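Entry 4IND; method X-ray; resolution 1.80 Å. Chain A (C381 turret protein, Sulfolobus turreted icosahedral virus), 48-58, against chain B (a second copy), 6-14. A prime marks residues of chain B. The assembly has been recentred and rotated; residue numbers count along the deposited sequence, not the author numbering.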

# COMPACT_ATOMS: atom_id res chain seq x y z
N LEU A 48 25.41 8.83 33.73
CA LEU A 48 26.20 7.69 33.25
C LEU A 48 25.55 6.91 32.10
O LEU A 48 24.36 6.59 32.15
CB LEU A 48 26.46 6.72 34.40
CG LEU A 48 27.46 7.15 35.45
CD1 LEU A 48 27.52 6.11 36.55
CD2 LEU A 48 28.81 7.32 34.81
N LEU A 49 26.36 6.62 31.09
CA LEU A 49 25.96 5.78 29.95
C LEU A 49 27.07 4.77 29.73
O LEU A 49 28.18 5.12 29.33
CB LEU A 49 25.75 6.62 28.69
CG LEU A 49 24.58 7.60 28.68
CD1 LEU A 49 24.52 8.40 27.37
CD2 LEU A 49 23.26 6.88 28.95
N TYR A 50 26.77 3.50 30.02
CA TYR A 50 27.78 2.44 29.92
C TYR A 50 29.10 2.82 30.61
O TYR A 50 30.18 2.60 30.07
CB TYR A 50 28.01 2.07 28.45
CG TYR A 50 26.77 1.55 27.73
CD1 TYR A 50 26.33 0.24 27.90
CD2 TYR A 50 26.07 2.36 26.87
CE1 TYR A 50 25.21 -0.24 27.24
CE2 TYR A 50 24.94 1.90 26.20
CZ TYR A 50 24.52 0.60 26.39
OH TYR A 50 23.37 0.17 25.70
N GLY A 51 29.00 3.40 31.81
CA GLY A 51 30.18 3.77 32.58
C GLY A 51 30.80 5.10 32.18
O GLY A 51 31.71 5.57 32.87
N ASN A 52 30.33 5.69 31.09
CA ASN A 52 30.85 6.98 30.65
C ASN A 52 29.95 8.10 31.12
O ASN A 52 28.75 7.90 31.30
CB ASN A 52 30.98 7.00 29.12
CG ASN A 52 31.94 5.95 28.63
OD1 ASN A 52 33.16 6.10 28.73
ND2 ASN A 52 31.41 4.85 28.10
N THR A 53 30.52 9.28 31.35
CA THR A 53 29.72 10.40 31.83
C THR A 53 29.38 11.39 30.72
O THR A 53 30.25 12.10 30.21
CB THR A 53 30.43 11.14 32.96
OG1 THR A 53 30.70 10.21 34.02
CG2 THR A 53 29.57 12.25 33.49
N LYS A 54 28.11 11.41 30.34
CA LYS A 54 27.63 12.38 29.36
C LYS A 54 27.43 13.71 30.08
O LYS A 54 26.81 13.76 31.14
CB LYS A 54 26.31 11.90 28.75
CG LYS A 54 25.64 12.92 27.82
CD LYS A 54 24.44 12.30 27.08
CE LYS A 54 23.51 13.38 26.55
NZ LYS A 54 22.58 12.89 25.49
N ILE A 55 27.96 14.78 29.51
CA ILE A 55 27.83 16.09 30.13
C ILE A 55 27.15 17.05 29.14
O ILE A 55 27.63 17.23 28.02
CB ILE A 55 29.20 16.65 30.53
CG1 ILE A 55 29.91 15.68 31.47
CG2 ILE A 55 29.05 18.00 31.20
CD1 ILE A 55 31.30 16.15 31.90
N VAL A 56 26.03 17.63 29.56
CA VAL A 56 25.36 18.68 28.78
C VAL A 56 24.99 19.90 29.66
O VAL A 56 24.92 19.80 30.89
CB VAL A 56 24.09 18.16 28.08
CG1 VAL A 56 24.43 17.06 27.09
CG2 VAL A 56 23.08 17.66 29.12
N SER A 57 24.79 21.05 29.03
CA SER A 57 24.19 22.19 29.73
C SER A 57 22.74 22.27 29.31
O SER A 57 22.45 22.39 28.13
CB SER A 57 24.91 23.48 29.34
OG SER A 57 26.24 23.45 29.79
N ALA A 58 21.83 22.19 30.28
CA ALA A 58 20.40 22.07 29.99
C ALA A 58 19.59 22.91 30.96
O ALA A 58 20.06 23.21 32.06
CB ALA A 58 19.97 20.60 30.06
N LEU B 6 38.03 3.37 33.47
CA LEU B 6 37.70 2.99 32.10
C LEU B 6 36.68 3.93 31.46
O LEU B 6 36.76 4.23 30.27
CB LEU B 6 37.20 1.54 32.05
CG LEU B 6 37.17 0.91 30.65
CD1 LEU B 6 38.55 1.00 30.02
CD2 LEU B 6 36.69 -0.54 30.70
N GLY B 7 35.73 4.41 32.27
CA GLY B 7 34.74 5.35 31.78
C GLY B 7 35.33 6.74 31.63
O GLY B 7 36.25 7.10 32.36
N GLN B 8 34.79 7.51 30.69
CA GLN B 8 35.24 8.87 30.46
C GLN B 8 34.03 9.77 30.43
O GLN B 8 32.91 9.30 30.19
CB GLN B 8 35.94 8.98 29.10
CG GLN B 8 37.17 8.13 28.94
CD GLN B 8 37.76 8.26 27.55
OE1 GLN B 8 38.43 9.24 27.23
NE2 GLN B 8 37.50 7.27 26.71
N SER B 9 34.25 11.06 30.65
CA SER B 9 33.21 12.05 30.47
C SER B 9 33.28 12.52 29.01
O SER B 9 34.34 12.45 28.37
CB SER B 9 33.42 13.21 31.45
OG SER B 9 34.59 13.92 31.13
N PHE B 10 32.14 12.95 28.47
CA PHE B 10 32.11 13.52 27.13
C PHE B 10 31.04 14.58 27.04
O PHE B 10 29.98 14.44 27.65
CB PHE B 10 31.91 12.43 26.06
CG PHE B 10 30.58 11.72 26.11
CD1 PHE B 10 29.61 11.95 25.14
CD2 PHE B 10 30.32 10.78 27.10
CE1 PHE B 10 28.39 11.28 25.18
CE2 PHE B 10 29.10 10.10 27.15
CZ PHE B 10 28.14 10.34 26.18
N PRO B 11 31.31 15.64 26.27
CA PRO B 11 30.32 16.70 26.04
C PRO B 11 29.29 16.22 25.02
O PRO B 11 29.66 15.57 24.04
CB PRO B 11 31.17 17.84 25.45
CG PRO B 11 32.25 17.13 24.69
CD PRO B 11 32.57 15.89 25.53
N ALA B 12 28.01 16.52 25.24
CA ALA B 12 27.00 16.01 24.33
C ALA B 12 25.90 17.00 24.03
O ALA B 12 24.74 16.62 23.92
CB ALA B 12 26.40 14.69 24.89
N ASN B 13 26.26 18.28 23.87
CA ASN B 13 25.24 19.29 23.68
C ASN B 13 24.56 19.36 22.32
O ASN B 13 23.43 19.86 22.22
CB ASN B 13 25.82 20.65 24.00
CG ASN B 13 26.35 20.70 25.41
OD1 ASN B 13 25.57 20.74 26.38
ND2 ASN B 13 27.68 20.63 25.54
N ALA B 14 25.26 18.91 21.29
CA ALA B 14 24.80 19.15 19.92
C ALA B 14 23.78 18.12 19.48
O ALA B 14 23.82 16.96 19.92
CB ALA B 14 25.99 19.15 18.93
O HOH W 1 29.20 19.58 27.96

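What does Phe10′, the residue with the largest covered area, do in this contact? It works through both backbone and ring. Its N donates to Thr53 O at 2.7 Å and its O accepts from Ile55 N at 2.8 Å, so one residue bonds to two alternate residues of the other chain, as expected where strands 52-58 and 9-11 run parallel. Its ring, on the face of the sheet that also carries the Lys54 side chain, turns back over the neighbouring strand. Lys54 CA lies over one face of the ring, 3.9 Å from its centroid and 26° off the normal, a CH-pi contact. Leu49 CD1 approaches the edge, 4.3 Å from Phe10′ CZ, so the ring also reaches the strand that precedes the turn.

How does Ile55 hold its place opposite Pro11′? Proline has no amide hydrogen to give, and the pairing here asks for none: Ile55 bonds to the residues before and after it. Besides accepting Ile55 N at Phe10′ O, chain B sends Ala12′ N to Ile55 O at 2.9 Å. That same oxygen receives a CA-H...O contact from Pro11′ CA at 3.4 Å and a hydrogen bond from a water at 2.8 Å; the water in turn accepts from Asn13′ ND2 at 3.0 Å. On the face shared with Thr53 and Ser9′, the Ile55 side chain reaches back along the strand, bringing CD1 to 3.7 Å from Ser9′ CB.

Why does an asparagine matter at each end of the ladder? Each lends a side-chain oxygen to a backbone amide of the other chain. Asn52, closing the type I' turn that begins at Leu49, accepts Gln8′ N at OD1 (2.9 Å), just ahead of the bond from Thr53 N to Gln8′ O (2.7 Å). At the far end Asn13′ OD1 accepts Ser57 N at 2.8 Å, extending the bonding past the last bridge, Ile55 with Pro11′. Both bonds are nearly straight, with angles of 160° and 162°.

What do the small residues allow? At Gly7′ a CB would point toward chain A and sit 1.8 Å from Gly51 O, a clash; without it, Gly7′ CA comes within 3.2 Å of Gly51 O in a CA-H...O contact. Ala12′ points its methyl toward chain A, where its CB packs 3.5 Å from Lys54 CG and 3.8 Å from Val56 CG1, adding an apolar patch beyond the Phe10′ ring.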